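Local coordinates for protein aminopeptidase YwaD (Bacillus subtilis, PDB 6HC6) that cleaves single amino acids, such as arginine, lysine or leucine, from the N-terminus of peptides, using two zinc ions bound in each subunit, at residues A[93-98]-A[294-299]; A[186-191]-A[449-454]; A[60-65]-A[251-256]. All blocks are in the same frame, centred on the assembly; numbering follows the deposited sequence.

Contact 1: A[93-98]-A[294-299]. With ZN (zinc ion), chain E.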
loop_
_atom_site.group_PDB
_atom_site.type_symbol
_atom_site.label_atom_id
_atom_site.label_comp_id
_atom_site.label_asym_id
_atom_site.label_seq_id
_atom_site.Cartn_x
_atom_site.Cartn_y
_atom_site.Cartn_z
ATOM N N ASN A 93 11.334 -7.266 10.288
ATOM C CA ASN A 93 10.516 -8.467 10.221
ATOM C C ASN A 93 9.068 -8.119 9.886
ATOM O O ASN A 93 8.550 -7.064 10.265
ATOM C CB ASN A 93 10.554 -9.234 11.544
ATOM C CG ASN A 93 11.948 -9.694 11.918
ATOM O OD1 ASN A 93 12.831 -9.806 11.071
ATOM N ND2 ASN A 93 12.145 -9.985 13.198
ATOM N N ILE A 94 8.414 -9.015 9.156
ATOM C CA ILE A 94 6.994 -8.844 8.853
ATOM C C ILE A 94 6.279 -10.155 9.165
ATOM O O ILE A 94 6.949 -11.173 9.402
ATOM C CB ILE A 94 6.767 -8.420 7.392
ATOM C CG1 ILE A 94 7.188 -9.531 6.433
ATOM C CG2 ILE A 94 7.446 -7.082 7.077
ATOM C CD1 ILE A 94 6.901 -9.210 4.983
ATOM N N PRO A 95 4.943 -10.189 9.188
ATOM C CA PRO A 95 4.247 -11.428 9.568
ATOM C C PRO A 95 4.491 -12.578 8.600
ATOM O O PRO A 95 4.909 -12.401 7.454
ATOM C CB PRO A 95 2.770 -11.021 9.557
ATOM C CG PRO A 95 2.787 -9.562 9.802
ATOM C CD PRO A 95 3.998 -9.060 9.080
ATOM N N ASP A 96 4.210 -13.784 9.090
ATOM C CA ASP A 96 4.223 -14.956 8.233
ATOM C C ASP A 96 3.279 -14.754 7.054
ATOM O O ASP A 96 2.264 -14.057 7.146
ATOM C CB ASP A 96 3.810 -16.206 9.010
ATOM C CG ASP A 96 4.755 -16.532 10.157
ATOM O OD1 ASP A 96 5.922 -16.086 10.133
ATOM O OD2 ASP A 96 4.325 -17.262 11.077
ATOM N N ARG A 97 3.643 -15.356 5.933
ATOM C CA ARG A 97 2.869 -15.273 4.708
ATOM C C ARG A 97 2.138 -16.594 4.526
ATOM O O ARG A 97 2.754 -17.660 4.608
ATOM C CB ARG A 97 3.780 -14.986 3.515
ATOM C CG ARG A 97 3.063 -14.980 2.170
ATOM C CD ARG A 97 3.977 -14.454 1.068
ATOM N NE ARG A 97 5.373 -14.852 1.262
ATOM C CZ ARG A 97 5.974 -15.845 0.610
ATOM N NH1 ARG A 97 5.306 -16.561 -0.286
ATOM N NH2 ARG A 97 7.248 -16.124 0.856
ATOM N N LEU A 98 0.834 -16.525 4.301
ATOM C CA LEU A 98 0.007 -17.716 4.169
ATOM C C LEU A 98 -0.368 -17.933 2.713
ATOM O O LEU A 98 -0.772 -16.990 2.021
ATOM C CB LEU A 98 -1.268 -17.594 4.998
ATOM C CG LEU A 98 -1.163 -17.684 6.512
ATOM C CD1 LEU A 98 -2.447 -17.151 7.077
ATOM C CD2 LEU A 98 -0.948 -19.116 6.940
ATOM N N GLU A 294 4.173 -1.811 2.507
ATOM C CA GLU A 294 3.052 -0.915 2.800
ATOM C C GLU A 294 1.703 -1.624 2.716
ATOM O O GLU A 294 0.762 -1.253 3.429
ATOM C CB GLU A 294 3.069 0.259 1.830
ATOM C CG GLU A 294 2.007 1.342 2.075
ATOM C CD GLU A 294 0.643 1.019 1.499
ATOM O OE1 GLU A 294 -0.349 1.607 1.986
ATOM O OE2 GLU A 294 0.551 0.162 0.593
ATOM N N GLU A 295 1.575 -2.612 1.834
ATOM C CA GLU A 295 0.261 -3.183 1.588
ATOM C C GLU A 295 -0.196 -4.048 2.747
ATOM O O GLU A 295 -1.379 -4.386 2.818
ATOM C CB GLU A 295 0.250 -3.993 0.276
ATOM C CG GLU A 295 0.546 -3.178 -1.001
ATOM C CD GLU A 295 -0.638 -2.293 -1.463
ATOM O OE1 GLU A 295 -1.621 -2.121 -0.717
ATOM O OE2 GLU A 295 -0.555 -1.750 -2.579
ATOM N N LEU A 296 0.707 -4.385 3.659
ATOM C CA LEU A 296 0.370 -5.153 4.844
ATOM C C LEU A 296 -0.029 -4.270 6.012
ATOM O O LEU A 296 -0.266 -4.791 7.108
ATOM C CB LEU A 296 1.553 -6.031 5.249
ATOM C CG LEU A 296 1.935 -7.123 4.255
ATOM C CD1 LEU A 296 3.102 -7.911 4.844
ATOM C CD2 LEU A 296 0.735 -8.051 4.059
ATOM N N GLY A 297 -0.082 -2.954 5.817
ATOM C CA GLY A 297 -0.464 -2.065 6.897
ATOM C C GLY A 297 0.635 -1.082 7.266
ATOM O O GLY A 297 0.884 -0.841 8.452
ATOM N N LEU A 298 1.298 -0.507 6.261
ATOM C CA LEU A 298 2.296 0.536 6.485
ATOM C C LEU A 298 3.476 0.009 7.293
ATOM O O LEU A 298 4.030 0.715 8.127
ATOM C CB LEU A 298 1.683 1.754 7.194
ATOM C CG LEU A 298 0.300 2.188 6.721
ATOM C CD1 LEU A 298 -0.137 3.490 7.411
ATOM C CD2 LEU A 298 0.312 2.344 5.185
ATOM N N LEU A 299 3.862 -1.248 7.061
ATOM C CA LEU A 299 4.834 -1.850 7.976
ATOM C C LEU A 299 6.209 -1.209 7.851
ATOM O O LEU A 299 6.926 -1.079 8.856
ATOM C CB LEU A 299 4.935 -3.353 7.738
ATOM C CG LEU A 299 3.636 -4.108 8.022
ATOM C CD1 LEU A 299 3.894 -5.611 7.970
ATOM C CD2 LEU A 299 3.038 -3.704 9.371
HETATM ZN ZN ZN E . -2.436 -0.680 -2.376
HETATM O O HOH W 1 -1.141 0.953 -1.390
#
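Pro-95 and Leu-299 meet tip to tip where the connection between two sheets brushes past a zinc-binding loop of the M28 aminopeptidase fold. Residues 93-98 leave strand 86-93, at one edge of the eight-stranded sheet of the peptidase, and enter strand 97-104 of the sheet that also contains the strands of the PA domain. The tight part is small and wholly apolar. Pro-95 CD lies 3.6 Å from Leu-299 CD1, and Ile-94 CG2 reaches the same methyl at 3.9 Å, its side chain crossing that of the leucine at about a right angle. A chi1 of -63° sets CG of Leu-299 anti to the carbonyl carbon, and CD1 beyond it faces the connection. A proline suits this place because its rigid ring offers carbon to the leucine while stiffening an extended crossing. Ile-94 CD1 adds a second apolar touch, 4.0 Å from Leu-296 CD1 and again crosswise.

On the Pro-95 side the packing is looser: its CD is 4.5 Å from Leu-296 CD1, and the residue is exposed to solvent; no hydrogen bond joins the segments. The other side of the 294-299 turn is polar. Glu-294 O accepts from both Gly-297 N and Leu-298 N, and Gly-297 has a phi of 118° at which a CB would jam against the preceding carbonyl. Glu-295 holds a zinc ion with both carboxylate oxygens, OE1 at 2.3 Å and OE2 at 2.2 Å; Asp-262, His-401 and Glu-452 are its other protein ligands. A water on the same zinc donates a hydrogen bond of 2.7 Å to Glu-294 OE2.

Contact 2: A[186-191]-A[449-454]. With ZN (zinc ion), chain E.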
loop_
_atom_site.group_PDB
_atom_site.type_symbol
_atom_site.label_atom_id
_atom_site.label_comp_id
_atom_site.label_asym_id
_atom_site.label_seq_id
_atom_site.Cartn_x
_atom_site.Cartn_y
_atom_site.Cartn_z
ATOM N N THR A 186 -8.659 -10.265 -0.899
ATOM C CA THR A 186 -7.894 -10.486 0.325
ATOM C C THR A 186 -8.740 -10.075 1.527
ATOM O O THR A 186 -9.183 -8.924 1.592
ATOM C CB THR A 186 -6.604 -9.679 0.293
ATOM O OG1 THR A 186 -5.844 -10.034 -0.871
ATOM C CG2 THR A 186 -5.775 -9.960 1.525
ATOM N N PRO A 187 -9.016 -10.974 2.471
ATOM C CA PRO A 187 -9.832 -10.596 3.654
ATOM C C PRO A 187 -8.987 -9.987 4.771
ATOM O O PRO A 187 -8.791 -10.585 5.842
ATOM C CB PRO A 187 -10.470 -11.932 4.050
ATOM C CG PRO A 187 -9.456 -12.953 3.657
ATOM C CD PRO A 187 -8.762 -12.426 2.414
ATOM N N ASN A 188 -8.498 -8.768 4.516
ATOM C CA ASN A 188 -7.598 -8.052 5.426
ATOM C C ASN A 188 -8.196 -7.921 6.825
ATOM O O ASN A 188 -9.301 -7.405 6.999
ATOM C CB ASN A 188 -7.300 -6.668 4.836
ATOM C CG ASN A 188 -6.226 -5.893 5.602
ATOM O OD1 ASN A 188 -6.088 -6.010 6.823
ATOM N ND2 ASN A 188 -5.472 -5.071 4.875
ATOM N N LEU A 189 -7.433 -8.352 7.833
ATOM C CA LEU A 189 -7.920 -8.420 9.206
ATOM C C LEU A 189 -7.566 -7.186 10.040
ATOM O O LEU A 189 -7.617 -7.253 11.274
ATOM C CB LEU A 189 -7.380 -9.689 9.878
ATOM C CG LEU A 189 -7.921 -10.981 9.250
ATOM C CD1 LEU A 189 -7.212 -12.196 9.810
ATOM C CD2 LEU A 189 -9.425 -11.093 9.489
ATOM N N SER A 190 -7.238 -6.061 9.399
ATOM C CA SER A 190 -6.975 -4.801 10.110
ATOM C C SER A 190 -5.873 -4.968 11.151
ATOM O O SER A 190 -5.918 -4.366 12.226
ATOM C CB SER A 190 -8.243 -4.244 10.772
ATOM O OG SER A 190 -9.308 -4.052 9.852
ATOM N N GLY A 191 -4.881 -5.799 10.836
ATOM C CA GLY A 191 -3.766 -6.021 11.733
ATOM C C GLY A 191 -4.051 -6.909 12.925
ATOM O O GLY A 191 -3.154 -7.105 13.755
ATOM N N ASP A 449 -7.899 4.155 8.510
ATOM C CA ASP A 449 -6.912 5.091 8.000
ATOM C C ASP A 449 -5.514 4.491 7.937
ATOM O O ASP A 449 -4.571 5.186 7.556
ATOM C CB ASP A 449 -6.897 6.364 8.848
ATOM C CG ASP A 449 -8.086 7.268 8.556
ATOM O OD1 ASP A 449 -8.510 7.347 7.378
ATOM O OD2 ASP A 449 -8.600 7.890 9.506
ATOM N N ILE A 450 -5.354 3.221 8.294
ATOM C CA ILE A 450 -4.071 2.536 8.201
ATOM C C ILE A 450 -4.075 1.520 7.071
ATOM O O ILE A 450 -3.170 1.497 6.236
ATOM C CB ILE A 450 -3.696 1.865 9.539
ATOM C CG1 ILE A 450 -3.446 2.935 10.600
ATOM C CG2 ILE A 450 -2.457 0.983 9.334
ATOM C CD1 ILE A 450 -3.321 2.391 11.987
ATOM N N PHE A 451 -5.092 0.671 7.031
ATOM C CA PHE A 451 -5.134 -0.453 6.113
ATOM C C PHE A 451 -5.972 -0.126 4.878
ATOM O O PHE A 451 -6.763 0.820 4.865
ATOM C CB PHE A 451 -5.690 -1.686 6.826
ATOM C CG PHE A 451 -4.914 -2.069 8.048
ATOM C CD1 PHE A 451 -5.250 -1.562 9.289
ATOM C CD2 PHE A 451 -3.819 -2.920 7.945
ATOM C CE1 PHE A 451 -4.525 -1.904 10.414
ATOM C CE2 PHE A 451 -3.084 -3.256 9.071
ATOM C CZ PHE A 451 -3.438 -2.747 10.301
ATOM N N GLU A 452 -5.764 -0.922 3.830
ATOM C CA GLU A 452 -6.564 -0.892 2.614
ATOM C C GLU A 452 -7.400 -2.162 2.547
ATOM O O GLU A 452 -6.963 -3.224 3.002
ATOM C CB GLU A 452 -5.674 -0.781 1.370
ATOM C CG GLU A 452 -4.758 0.447 1.421
ATOM C CD GLU A 452 -3.714 0.495 0.314
ATOM O OE1 GLU A 452 -3.945 -0.052 -0.794
ATOM O OE2 GLU A 452 -2.659 1.125 0.547
ATOM N N ASP A 453 -8.611 -2.045 2.004
ATOM C CA ASP A 453 -9.481 -3.196 1.755
ATOM C C ASP A 453 -9.740 -4.006 3.031
ATOM O O ASP A 453 -9.436 -5.199 3.103
ATOM C CB ASP A 453 -8.885 -4.109 0.672
ATOM C CG ASP A 453 -8.825 -3.457 -0.700
ATOM O OD1 ASP A 453 -9.515 -2.434 -0.914
ATOM O OD2 ASP A 453 -8.094 -3.991 -1.571
ATOM N N ILE A 454 -10.316 -3.354 4.047
ATOM C CA ILE A 454 -10.641 -4.071 5.281
ATOM C C ILE A 454 -12.110 -4.454 5.371
ATOM O O ILE A 454 -12.522 -5.052 6.370
ATOM C CB ILE A 454 -10.234 -3.280 6.543
ATOM C CG1 ILE A 454 -10.946 -1.931 6.618
ATOM C CG2 ILE A 454 -8.740 -3.118 6.600
ATOM C CD1 ILE A 454 -10.675 -1.189 7.917
HETATM ZN ZN ZN E . -2.436 -0.680 -2.376
HETATM O O HOH W 2 -10.955 -6.046 8.521
HETATM O O HOH W 3 -3.456 -2.505 4.120
HETATM O O HOH W 1 -1.141 0.953 -1.390
#
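Phe-451 lays one face of its ring against the backbone of Ser-190 and Gly-191, with Ser-190 CA making a CH-pi contact that joins the C-terminal tail to a loop of the PA domain. Ser-190 CA stands 3.8 Å from the ring centroid, only 13° off the normal, and Gly-191 N lies over the same face, 3.4 Å from CZ. A side chain on Gly-191 would run into the ring, and its positive phi also favours glycine. The opposite face is covered toward its rim by Ile-450 CG2, which leaves the phenyl between two layers.

The side chain of Asn-188 crosses that of Phe-451 at about a right angle, its amide plane turned 80° from the aromatic plane. Its CG is anti to the backbone N (chi1 -172°), and OD1 accepts from Ser-190 N at 2.8 Å, the Asx turn that shapes this loop. ND2 lies on the side of the tail, where a water that accepts from Glu-452 N at 2.8 Å also takes a weak bond from the amide. Ile-454 crosses Asn-188 obliquely and sets CG2 3.4 Å from Ser-190 OG. That hydroxyl donates to a second water, which in turn donates to Asn-188 O and Ile-454 O, so this water ties the two segments together through three bonds. Asp-453 O, pressed against Asn-188 CB, is buried without a polar partner.

The same tail carries Glu-452, whose OE1 binds zinc at 2.3 Å and is hydrogen-bonded to Tyr-400, and Asp-453, whose OD2 bonds to the zinc ligand His-401 and probably helps to orient its imidazole. The tail follows helix 412-430 and passes beside the loop between strands 172-176 and 198-201, its Ile-454 backbone bonding to Tyr-158 at the start of helix 158-167.

Contact 3: A[60-65]-A[251-256]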
loop_
_atom_site.group_PDB
_atom_site.type_symbol
_atom_site.label_atom_id
_atom_site.label_comp_id
_atom_site.label_asym_id
_atom_site.label_seq_id
_atom_site.Cartn_x
_atom_site.Cartn_y
_atom_site.Cartn_z
ATOM N N GLY A 60 7.642 -7.502 -11.894
ATOM C CA GLY A 60 6.264 -7.937 -11.794
ATOM C C GLY A 60 5.674 -7.611 -10.436
ATOM O O GLY A 60 6.103 -6.663 -9.783
ATOM N N PRO A 61 4.658 -8.364 -10.003
ATOM C CA PRO A 61 4.120 -8.171 -8.649
ATOM C C PRO A 61 5.235 -8.227 -7.614
ATOM O O PRO A 61 6.136 -9.061 -7.693
ATOM C CB PRO A 61 3.137 -9.336 -8.490
ATOM C CG PRO A 61 2.661 -9.598 -9.880
ATOM C CD PRO A 61 3.831 -9.276 -10.801
ATOM N N ARG A 62 5.187 -7.313 -6.653
ATOM C CA ARG A 62 6.245 -7.169 -5.651
ATOM C C ARG A 62 5.624 -7.362 -4.273
ATOM O O ARG A 62 5.472 -6.418 -3.495
ATOM C CB ARG A 62 6.930 -5.815 -5.797
ATOM C CG ARG A 62 7.534 -5.624 -7.198
ATOM C CD ARG A 62 8.005 -4.194 -7.434
ATOM N NE ARG A 62 6.949 -3.211 -7.192
ATOM C CZ ARG A 62 5.946 -2.987 -8.034
ATOM N NH1 ARG A 62 5.866 -3.680 -9.159
ATOM N NH2 ARG A 62 5.016 -2.079 -7.743
ATOM N N ILE A 63 5.235 -8.601 -3.987
ATOM C CA ILE A 63 4.543 -8.901 -2.746
ATOM C C ILE A 63 5.520 -8.764 -1.589
ATOM O O ILE A 63 6.655 -9.265 -1.650
ATOM C CB ILE A 63 3.935 -10.307 -2.800
ATOM C CG1 ILE A 63 2.859 -10.392 -3.881
ATOM C CG2 ILE A 63 3.372 -10.694 -1.468
ATOM C CD1 ILE A 63 2.565 -11.833 -4.270
ATOM N N ALA A 64 5.084 -8.080 -0.531
ATOM C CA ALA A 64 5.939 -7.882 0.641
ATOM C C ALA A 64 6.552 -9.193 1.119
ATOM O O ALA A 64 5.854 -10.198 1.295
ATOM C CB ALA A 64 5.133 -7.246 1.775
ATOM N N GLY A 65 7.861 -9.167 1.354
ATOM C CA GLY A 65 8.580 -10.334 1.837
ATOM C C GLY A 65 9.078 -11.276 0.763
ATOM O O GLY A 65 9.850 -12.191 1.072
ATOM N N TYR A 251 7.147 0.588 -2.488
ATOM C CA TYR A 251 7.524 -0.106 -3.712
ATOM C C TYR A 251 7.005 -1.538 -3.740
ATOM O O TYR A 251 7.306 -2.276 -4.689
ATOM C CB TYR A 251 9.046 -0.058 -3.905
ATOM C CG TYR A 251 9.839 -0.877 -2.914
ATOM C CD1 TYR A 251 10.138 -0.384 -1.649
ATOM C CD2 TYR A 251 10.311 -2.124 -3.253
ATOM C CE1 TYR A 251 10.848 -1.140 -0.732
ATOM C CE2 TYR A 251 11.046 -2.893 -2.350
ATOM C CZ TYR A 251 11.304 -2.391 -1.093
ATOM O OH TYR A 251 12.022 -3.127 -0.180
ATOM N N ASP A 252 6.198 -1.937 -2.754
ATOM C CA ASP A 252 5.548 -3.241 -2.833
ATOM C C ASP A 252 4.176 -3.119 -3.490
ATOM O O ASP A 252 3.633 -2.026 -3.648
ATOM C CB ASP A 252 5.422 -3.876 -1.452
ATOM C CG ASP A 252 4.465 -3.123 -0.539
ATOM O OD1 ASP A 252 4.578 -1.874 -0.463
ATOM O OD2 ASP A 252 3.628 -3.780 0.121
ATOM N N SER A 253 3.620 -4.265 -3.885
ATOM C CA SER A 253 2.285 -4.315 -4.477
ATOM C C SER A 253 1.541 -5.516 -3.912
ATOM O O SER A 253 2.131 -6.380 -3.260
ATOM C CB SER A 253 2.336 -4.383 -6.009
ATOM O OG SER A 253 2.791 -5.648 -6.442
ATOM N N VAL A 254 0.237 -5.572 -4.169
ATOM C CA VAL A 254 -0.594 -6.672 -3.661
ATOM C C VAL A 254 -0.440 -7.886 -4.572
ATOM O O VAL A 254 -0.047 -7.749 -5.744
ATOM C CB VAL A 254 -2.076 -6.264 -3.534
ATOM C CG1 VAL A 254 -2.243 -5.030 -2.627
ATOM C CG2 VAL A 254 -2.689 -6.019 -4.911
ATOM N N PRO A 255 -0.706 -9.091 -4.070
ATOM C CA PRO A 255 -0.583 -10.285 -4.909
ATOM C C PRO A 255 -1.374 -10.168 -6.204
ATOM O O PRO A 255 -2.472 -9.610 -6.236
ATOM C CB PRO A 255 -1.138 -11.397 -4.012
ATOM C CG PRO A 255 -0.811 -10.958 -2.638
ATOM C CD PRO A 255 -0.986 -9.435 -2.663
ATOM N N PHE A 256 -0.795 -10.706 -7.275
ATOM C CA PHE A 256 -1.343 -10.768 -8.627
ATOM C C PHE A 256 -1.402 -9.413 -9.298
ATOM O O PHE A 256 -1.844 -9.338 -10.442
ATOM C CB PHE A 256 -2.743 -11.395 -8.684
ATOM C CG PHE A 256 -2.830 -12.711 -7.972
ATOM C CD1 PHE A 256 -2.199 -13.831 -8.494
ATOM C CD2 PHE A 256 -3.509 -12.815 -6.768
ATOM C CE1 PHE A 256 -2.264 -15.049 -7.836
ATOM C CE2 PHE A 256 -3.576 -14.023 -6.103
ATOM C CZ PHE A 256 -2.950 -15.141 -6.636
HETATM O O HOH W 4 4.772 -0.266 -5.407
HETATM O O HOH W 5 2.866 -6.349 -0.664
#
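Arg-62 and Ser-253 bind each other through their backbones and the serine hydroxyl, joining the turn between two N-terminal helices to the loop that follows the zinc-ligand strand 244-250 of the M28 peptidase fold. Arg-62 N donates to Ser-253 OG at 2.9 Å in a nearly straight bond (175°), and Ser-253 N returns one to Arg-62 O from well above the carbonyl plane. A serine suits the place: its small OG also bonds to Ser-257 O.

From CB outward, the arginine runs beside Tyr-251 O, which lies 3.7 Å from CB and 3.4 Å from CD. The chain bends at chi3, and NE donates to that oxygen at 2.7 Å, almost in the guanidinium plane. Farther out, Ser-253 CB covers one face of the group. NH2 reaches Gly-259 O and a water, 3.0 Å away, that donates to Asp-252 O; NH1 bonds to Pro-258 O and weakly to Gly-60 O. An alanine here would probably leave the carbonyls of Tyr-251, Pro-258 and Gly-259 without these donors and open a gap beside Ser-253 CB, while the backbone bonds with Ser-253 would remain.

At the outer end Ile-63 CD1 packs crosswise on Pro-255 CB at 3.7 Å. Second-shell Asp-252 gives OD1 to ND1 of the zinc ligand His-250 and OD2 to the backbone N of Glu-295, a ligand of the other zinc ion. Segment 60-65 links helices 45-59 and 67-82, with Arg-62 and Tyr-251 both packing against the latter, while segment 251-256 leads from strand 244-250 toward helix 260-277.

Contacts 1 and 2 lie at the surface and join the peptidase part of the chain to the PA-domain side, whereas contact 3, half of its touching residues buried, ties loops of the peptidase side to one another. Their chemistry follows: methyl packing in contact 1, a ring face and bridging waters in contact 2, backbone and guanidinium bonds, with waters added, in contact 3. Contacts 1 and 2 share a zinc ion and its water, and bring Glu-294 OE1 and Glu-452 OE2 within 2.8 Å. Contact 3 reaches contact 1 through Asp-252, whose OD2 bonds to Glu-295 N; it does not touch contact 2.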